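PDB 4TXG: chitinase from Chromobacterium violaceum, which probably hydrolyses the glycosidic bonds of chitin, as a glycoside hydrolase family 18 enzyme that is also expected to bind this polysaccharide. Local coordinates for residues V134-C137 with A138-Q142; F233-L236 with T237-R241. All blocks are in the same frame, centred on the assembly; numbering follows the deposited sequence.

Contact 1. Residues V134-C137 with A138-Q142; sequences VPYC and AVYKQ
Tyr-136 and Tyr-140 meet twice, once through the backbone and once through their rings. The carbonyl oxygen of Tyr-136 accepts two backbone bonds. Tyr-140 N, at 2.7 Å from Tyr-136 O, sits nearly in line with the C=O bond. Val-139 N, at 3.1 Å from the same Tyr-136 O, stands well above the carbonyl plane, so two neighbouring amides share one acceptor. One residue earlier, Pro-135 O takes the N-H of Ala-138 at 3.2 Å, and Pro-135 itself centres an inverse gamma turn closed by Tyr-136 N and Val-134 O.

The packed side is aromatic. With CG beside the backbone N in both tyrosines (chi1 -70° in Tyr-136), CD1 of Tyr-136 approaches CD2 of Tyr-140 to 4.0 Å, the two side chains lying at a slant to each other. Each ring has a valine methyl on one face. Val-134 CG1 lies 3.6 Å above the Tyr-136 plane, toward its rim. Val-139 CG1 is 3.9 Å above the centre of the Tyr-140 ring. Tyr-363 also meets the Tyr-136 ring, and the hydroxyl of the buried Tyr-140 is hydrogen-bonded to Asp-390 and Gln-365.

Contact is sparser on the solvent side. There the exposed Ala-138 merely brings CB to 3.4 Å from Pro-135 O. Cys-137 CA makes a C-H...O approach to Tyr-140 O at 3.5 Å, while its side chain leads away from 138-142 to the disulfide with Cys-121. The bonds to Ala-138 and Val-139 define two overlapping beta turns, and the bond from Tyr-140 closes a wider alpha turn, all within a disulfide-linked loop before strand 155-161.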
ATOM      1  N   VAL A 134      -6.782  25.284   3.080  1.00 14.99           N
ATOM      2  CA  VAL A 134      -5.962  24.322   2.353  1.00 13.97           C
ATOM      3  C   VAL A 134      -6.239  24.442   0.861  1.00 13.34           C
ATOM      4  O   VAL A 134      -7.389  24.341   0.441  1.00 15.07           O
ATOM      5  CB  VAL A 134      -6.254  22.900   2.837  1.00 13.08           C
ATOM      6  CG1 VAL A 134      -5.371  21.887   2.126  1.00 12.01           C
ATOM      7  CG2 VAL A 134      -6.084  22.824   4.351  1.00 16.67           C
ATOM      8  N   PRO A 135      -5.185  24.655   0.055  1.00 14.38           N
ATOM      9  CA  PRO A 135      -5.350  24.943  -1.378  1.00 13.99           C
ATOM     10  C   PRO A 135      -5.631  23.703  -2.235  1.00 12.22           C
ATOM     11  O   PRO A 135      -4.847  23.377  -3.122  1.00 10.78           O
ATOM     12  CB  PRO A 135      -4.002  25.571  -1.760  1.00 17.92           C
ATOM     13  CG  PRO A 135      -3.027  24.926  -0.828  1.00 18.53           C
ATOM     14  CD  PRO A 135      -3.776  24.764   0.482  1.00 15.25           C
ATOM     15  N   TYR A 136      -6.758  23.043  -1.995  1.00 12.59           N
ATOM     16  CA  TYR A 136      -7.075  21.804  -2.719  1.00 12.67           C
ATOM     17  C   TYR A 136      -7.171  21.992  -4.229  1.00 14.22           C
ATOM     18  O   TYR A 136      -6.863  21.081  -4.986  1.00 13.26           O
ATOM     19  CB  TYR A 136      -8.392  21.212  -2.230  1.00 11.09           C
ATOM     20  CG  TYR A 136      -8.333  20.654  -0.836  1.00 10.21           C
ATOM     21  CD1 TYR A 136      -7.505  19.574  -0.532  1.00 10.50           C
ATOM     22  CD2 TYR A 136      -9.105  21.202   0.175  1.00 14.47           C
ATOM     23  CE1 TYR A 136      -7.458  19.058   0.753  1.00 13.00           C
ATOM     24  CE2 TYR A 136      -9.053  20.700   1.449  1.00 15.66           C
ATOM     25  CZ  TYR A 136      -8.237  19.631   1.732  1.00 14.24           C
ATOM     26  OH  TYR A 136      -8.212  19.143   3.018  1.00 18.44           O
ATOM     27  N   CYS A 137      -7.614  23.166  -4.663  1.00 16.24           N
ATOM     28  CA  CYS A 137      -7.889  23.361  -6.080  1.00 16.44           C
ATOM     29  C   CYS A 137      -6.607  23.464  -6.899  1.00 13.63           C
ATOM     30  O   CYS A 137      -6.648  23.451  -8.125  1.00 15.62           O
ATOM     31  CB  CYS A 137      -8.777  24.586  -6.287  1.00 20.57           C
ATOM     32  SG  CYS A 137     -10.518  24.222  -5.899  1.00 87.65           S
ATOM     33  N   ALA A 138      -5.471  23.520  -6.216  1.00 12.39           N
ATOM     34  CA  ALA A 138      -4.175  23.483  -6.890  1.00 18.54           C
ATOM     35  C   ALA A 138      -3.863  22.095  -7.470  1.00 17.15           C
ATOM     36  O   ALA A 138      -3.093  21.978  -8.426  1.00 17.77           O
ATOM     37  CB  ALA A 138      -3.062  23.916  -5.923  1.00 19.33           C
ATOM     38  N   VAL A 139      -4.467  21.055  -6.896  1.00  9.58           N
ATOM     39  CA  VAL A 139      -4.150  19.668  -7.252  1.00 10.81           C
ATOM     40  C   VAL A 139      -5.418  18.883  -7.608  1.00 11.68           C
ATOM     41  O   VAL A 139      -5.367  17.903  -8.359  1.00  9.72           O
ATOM     42  CB  VAL A 139      -3.396  18.957  -6.079  1.00 14.71           C
ATOM     43  CG1 VAL A 139      -3.344  17.442  -6.248  1.00 16.81           C
ATOM     44  CG2 VAL A 139      -1.978  19.521  -5.938  1.00 17.15           C
ATOM     45  N   TYR A 140      -6.558  19.324  -7.076  1.00 10.66           N
ATOM     46  CA  TYR A 140      -7.816  18.610  -7.271  1.00  9.12           C
ATOM     47  C   TYR A 140      -8.850  19.422  -8.044  1.00 11.77           C
ATOM     48  O   TYR A 140      -8.813  20.650  -8.067  1.00 12.77           O
ATOM     49  CB  TYR A 140      -8.406  18.200  -5.920  1.00  8.46           C
ATOM     50  CG  TYR A 140      -7.503  17.255  -5.156  1.00  8.97           C
ATOM     51  CD1 TYR A 140      -7.337  15.942  -5.572  1.00  7.70           C
ATOM     52  CD2 TYR A 140      -6.810  17.682  -4.023  1.00 10.03           C
ATOM     53  CE1 TYR A 140      -6.509  15.063  -4.884  1.00  8.67           C
ATOM     54  CE2 TYR A 140      -5.982  16.805  -3.319  1.00  8.78           C
ATOM     55  CZ  TYR A 140      -5.829  15.503  -3.762  1.00  7.95           C
ATOM     56  OH  TYR A 140      -5.005  14.626  -3.080  1.00 10.41           O
ATOM     57  N   LYS A 141      -9.765  18.711  -8.685  1.00  9.89           N
ATOM     58  CA  LYS A 141     -10.873  19.323  -9.409  1.00 13.30           C
ATOM     59  C   LYS A 141     -12.021  19.577  -8.456  1.00 12.72           C
ATOM     60  O   LYS A 141     -12.010  19.077  -7.334  1.00 12.34           O
ATOM     61  CB  LYS A 141     -11.341  18.406 -10.543  1.00 14.12           C
ATOM     62  CG  LYS A 141     -10.214  17.897 -11.402  1.00 16.95           C
ATOM     63  CD  LYS A 141     -10.674  16.754 -12.294  1.00 16.78           C
ATOM     64  CE  LYS A 141      -9.491  16.128 -13.006  1.00 18.27           C
ATOM     65  NZ  LYS A 141      -9.917  15.041 -13.921  1.00 22.85           N
ATOM     66  N   GLN A 142     -13.012  20.353  -8.884  1.00 13.25           N
ATOM     67  CA  GLN A 142     -14.213  20.471  -8.071  1.00 13.78           C
ATOM     68  C   GLN A 142     -14.822  19.078  -7.964  1.00 15.24           C
ATOM     69  O   GLN A 142     -14.956  18.369  -8.961  1.00 14.83           O
ATOM     70  CB  GLN A 142     -15.192  21.492  -8.656  1.00 17.91           C
ATOM     71  CG  GLN A 142     -14.629  22.909  -8.607  1.00 24.90           C
ATOM     72  CD  GLN A 142     -15.678  23.980  -8.782  1.00 34.73           C
ATOM     73  OE1 GLN A 142     -16.851  23.771  -8.484  1.00 38.18           O
ATOM     74  NE2 GLN A 142     -15.256  25.139  -9.268  1.00 39.34           N
TER

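Contact 2. Residues F233-L236 with T237-R241; sequences FNLL and TQYKR. With CS (cesium ion), chain E.
Asn-234 and Gln-238, one helical turn apart, join their side-chain amides: Gln-238 NE2 lies 2.8 Å from Asn-234 OD1. The bond is weak, with only 124° at the hydrogen, and the amide planes stand 87° apart. Asn-234 reaches its partner with CG anti to the backbone N (chi1 -173°). Both amides have further partners: Asn-234 ND2 donates to Tyr-229 O, Asn-234 OD1 accepts from Asp-224 N, and Gln-238 NE2 donates to Glu-222 O.

Four backbone bonds of the i-to-i+4 kind carry the helix. Thr-237 N to Phe-233 O measures 3.0 Å and Tyr-239 N to Leu-235 O 2.9 Å, both fairly straight; Gln-238 N and Lys-240 N bond in turn to Asn-234 O and Leu-236 O.

Apolar contact is slight, Leu-235 CD2 lying 4.4 Å from Tyr-239 CE1. Two carbon-to-polar approaches are closer. Leu-235 CD2 comes to 3.5 Å from Gln-238 NE2, and the ring of Tyr-239 presents its edge to Leu-235 O, with CD1 3.2 Å away. The ring stacks on Trp-180, and its hydroxyl bonds to Gly-220 O.

A cesium ion lies 3.0 Å from Gln-238 OE1. These partners are consistent with one amide orientation, OE1 to the cation and NE2 to the acceptors Asn-234 and Glu-222; the ion may slightly polarise the N-H groups.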
ATOM      1  N   PHE A 233      18.129  14.188  -6.727  1.00  7.87           N
ATOM      2  CA  PHE A 233      17.163  15.261  -6.488  1.00  7.73           C
ATOM      3  C   PHE A 233      17.295  16.386  -7.518  1.00  7.87           C
ATOM      4  O   PHE A 233      16.304  16.982  -7.936  1.00  7.84           O
ATOM      5  CB  PHE A 233      17.323  15.840  -5.079  1.00  7.50           C
ATOM      6  CG  PHE A 233      16.794  14.940  -3.965  1.00  7.24           C
ATOM      7  CD1 PHE A 233      16.347  13.657  -4.225  1.00  8.82           C
ATOM      8  CD2 PHE A 233      16.761  15.406  -2.655  1.00 10.22           C
ATOM      9  CE1 PHE A 233      15.876  12.841  -3.194  1.00  8.04           C
ATOM     10  CE2 PHE A 233      16.293  14.610  -1.620  1.00  9.45           C
ATOM     11  CZ  PHE A 233      15.841  13.326  -1.892  1.00  8.53           C
ATOM     12  N   ASN A 234      18.529  16.689  -7.903  1.00  8.17           N
ATOM     13  CA  ASN A 234      18.774  17.703  -8.928  1.00  8.42           C
ATOM     14  C   ASN A 234      18.061  17.323 -10.239  1.00 10.35           C
ATOM     15  O   ASN A 234      17.358  18.141 -10.847  1.00  8.94           O
ATOM     16  CB  ASN A 234      20.287  17.866  -9.142  1.00  8.77           C
ATOM     17  CG  ASN A 234      20.637  19.020 -10.068  1.00  9.73           C
ATOM     18  OD1 ASN A 234      20.286  19.013 -11.250  1.00  9.49           O
ATOM     19  ND2 ASN A 234      21.362  20.004  -9.540  1.00  9.21           N
ATOM     20  N   LEU A 235      18.231  16.077 -10.666  1.00 10.09           N
ATOM     21  CA  LEU A 235      17.573  15.606 -11.882  1.00  8.90           C
ATOM     22  C   LEU A 235      16.044  15.592 -11.731  1.00  8.91           C
ATOM     23  O   LEU A 235      15.334  15.977 -12.658  1.00 10.47           O
ATOM     24  CB  LEU A 235      18.096  14.214 -12.266  1.00 11.68           C
ATOM     25  CG  LEU A 235      19.554  14.222 -12.758  1.00 12.51           C
ATOM     26  CD1 LEU A 235      20.052  12.828 -13.127  1.00 14.18           C
ATOM     27  CD2 LEU A 235      19.691  15.164 -13.956  1.00 14.50           C
ATOM     28  N   LEU A 236      15.531  15.179 -10.573  1.00  8.33           N
ATOM     29  CA  LEU A 236      14.076  15.197 -10.371  1.00  8.19           C
ATOM     30  C   LEU A 236      13.523  16.609 -10.555  1.00  9.61           C
ATOM     31  O   LEU A 236      12.522  16.816 -11.247  1.00  9.55           O
ATOM     32  CB  LEU A 236      13.701  14.661  -8.980  1.00  9.29           C
ATOM     33  CG  LEU A 236      13.928  13.167  -8.737  1.00  9.27           C
ATOM     34  CD1 LEU A 236      13.576  12.838  -7.285  1.00 11.61           C
ATOM     35  CD2 LEU A 236      13.104  12.321  -9.686  1.00  8.35           C
ATOM     36  N   THR A 237      14.200  17.588  -9.966  1.00  8.17           N
ATOM     37  CA  THR A 237      13.747  18.976 -10.069  1.00  9.04           C
ATOM     38  C   THR A 237      13.749  19.448 -11.515  1.00  9.51           C
ATOM     39  O   THR A 237      12.805  20.102 -11.979  1.00  8.99           O
ATOM     40  CB  THR A 237      14.627  19.896  -9.211  1.00  8.31           C
ATOM     41  OG1 THR A 237      14.509  19.499  -7.837  1.00  8.39           O
ATOM     42  CG2 THR A 237      14.183  21.356  -9.347  1.00  9.49           C
ATOM     43  N   GLN A 238      14.808  19.098 -12.235  1.00  8.89           N
ATOM     44  CA  GLN A 238      14.915  19.474 -13.647  1.00 10.08           C
ATOM     45  C   GLN A 238      13.824  18.878 -14.533  1.00 10.27           C
ATOM     46  O   GLN A 238      13.231  19.569 -15.362  1.00 10.37           O
ATOM     47  CB  GLN A 238      16.265  19.047 -14.190  1.00  9.89           C
ATOM     48  CG  GLN A 238      17.411  19.920 -13.768  1.00 12.28           C
ATOM     49  CD  GLN A 238      18.655  19.542 -14.519  1.00 13.09           C
ATOM     50  OE1 GLN A 238      18.853  19.978 -15.650  1.00 17.49           O
ATOM     51  NE2 GLN A 238      19.484  18.692 -13.917  1.00  9.71           N
ATOM     52  N   TYR A 239      13.584  17.582 -14.387  1.00 10.98           N
ATOM     53  CA  TYR A 239      12.630  16.918 -15.269  1.00  9.88           C
ATOM     54  C   TYR A 239      11.203  17.346 -14.964  1.00 11.06           C
ATOM     55  O   TYR A 239      10.369  17.391 -15.864  1.00 12.92           O
ATOM     56  CB  TYR A 239      12.778  15.396 -15.189  1.00 11.09           C
ATOM     57  CG  TYR A 239      13.874  14.896 -16.096  1.00 13.69           C
ATOM     58  CD1 TYR A 239      15.192  14.880 -15.676  1.00 16.04           C
ATOM     59  CD2 TYR A 239      13.592  14.480 -17.392  1.00 18.27           C
ATOM     60  CE1 TYR A 239      16.206  14.451 -16.522  1.00 19.33           C
ATOM     61  CE2 TYR A 239      14.597  14.047 -18.242  1.00 22.05           C
ATOM     62  CZ  TYR A 239      15.902  14.036 -17.802  1.00 21.14           C
ATOM     63  OH  TYR A 239      16.905  13.608 -18.650  1.00 20.57           O
ATOM     64  N   LYS A 240      10.923  17.690 -13.711  1.00 10.63           N
ATOM     65  CA  LYS A 240       9.589  18.172 -13.374  1.00 12.50           C
ATOM     66  C   LYS A 240       9.246  19.459 -14.117  1.00 14.99           C
ATOM     67  O   LYS A 240       8.075  19.734 -14.361  1.00 14.31           O
ATOM     68  CB  LYS A 240       9.444  18.380 -11.864  1.00 11.40           C
ATOM     69  CG  LYS A 240       9.315  17.075 -11.110  1.00 12.27           C
ATOM     70  CD  LYS A 240       8.374  17.193  -9.930  1.00 24.45           C
ATOM     71  CE  LYS A 240       8.939  18.057  -8.846  1.00 22.97           C
ATOM     72  NZ  LYS A 240       8.003  18.114  -7.679  1.00 19.02           N
ATOM     73  N   ARG A 241      10.259  20.241 -14.494  1.00 12.88           N
ATOM     74  CA  ARG A 241      10.002  21.454 -15.267  1.00 11.80           C
ATOM     75  C   ARG A 241       9.471  21.127 -16.658  1.00 15.11           C
ATOM     76  O   ARG A 241       8.645  21.860 -17.214  1.00 15.83           O
ATOM     77  CB  ARG A 241      11.272  22.299 -15.391  1.00 11.62           C
ATOM     78  CG  ARG A 241      11.864  22.705 -14.061  1.00 10.12           C
ATOM     79  CD  ARG A 241      13.115  23.518 -14.303  1.00 12.11           C
ATOM     80  NE  ARG A 241      13.800  23.872 -13.070  1.00 14.73           N
ATOM     81  CZ  ARG A 241      15.122  23.927 -12.969  1.00 14.99           C
ATOM     82  NH1 ARG A 241      15.871  23.633 -14.024  1.00 13.72           N
ATOM     83  NH2 ARG A 241      15.688  24.264 -11.822  1.00 11.86           N
TER
HETATM   84 CS    CS E 804      21.195  21.022 -17.118  1.00 94.38          CS

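How the contacts relate
From the N-terminal end of the modelled chain, contact 1 comes first, in the loop before strand 155-161, and closes a tight turn within it. Contact 2 closes no loop; it is a run of successive helical turns on helix 231-242. The two follow in series and neither nest nor cross. Their centres lie 23 Å apart and their nearest atoms about 10 Å, without touching. Contact 1 packs on helix 338-360 and, through Tyr-140, reaches the starts of barrel strands 365-371 and 391-395. Contact 2 belongs to the helix leading into strand 247-253, joined to strand 185-193 through Phe-233 and Tyr-188; Lys-240 ties it to Asp-307 just before strand 308-312.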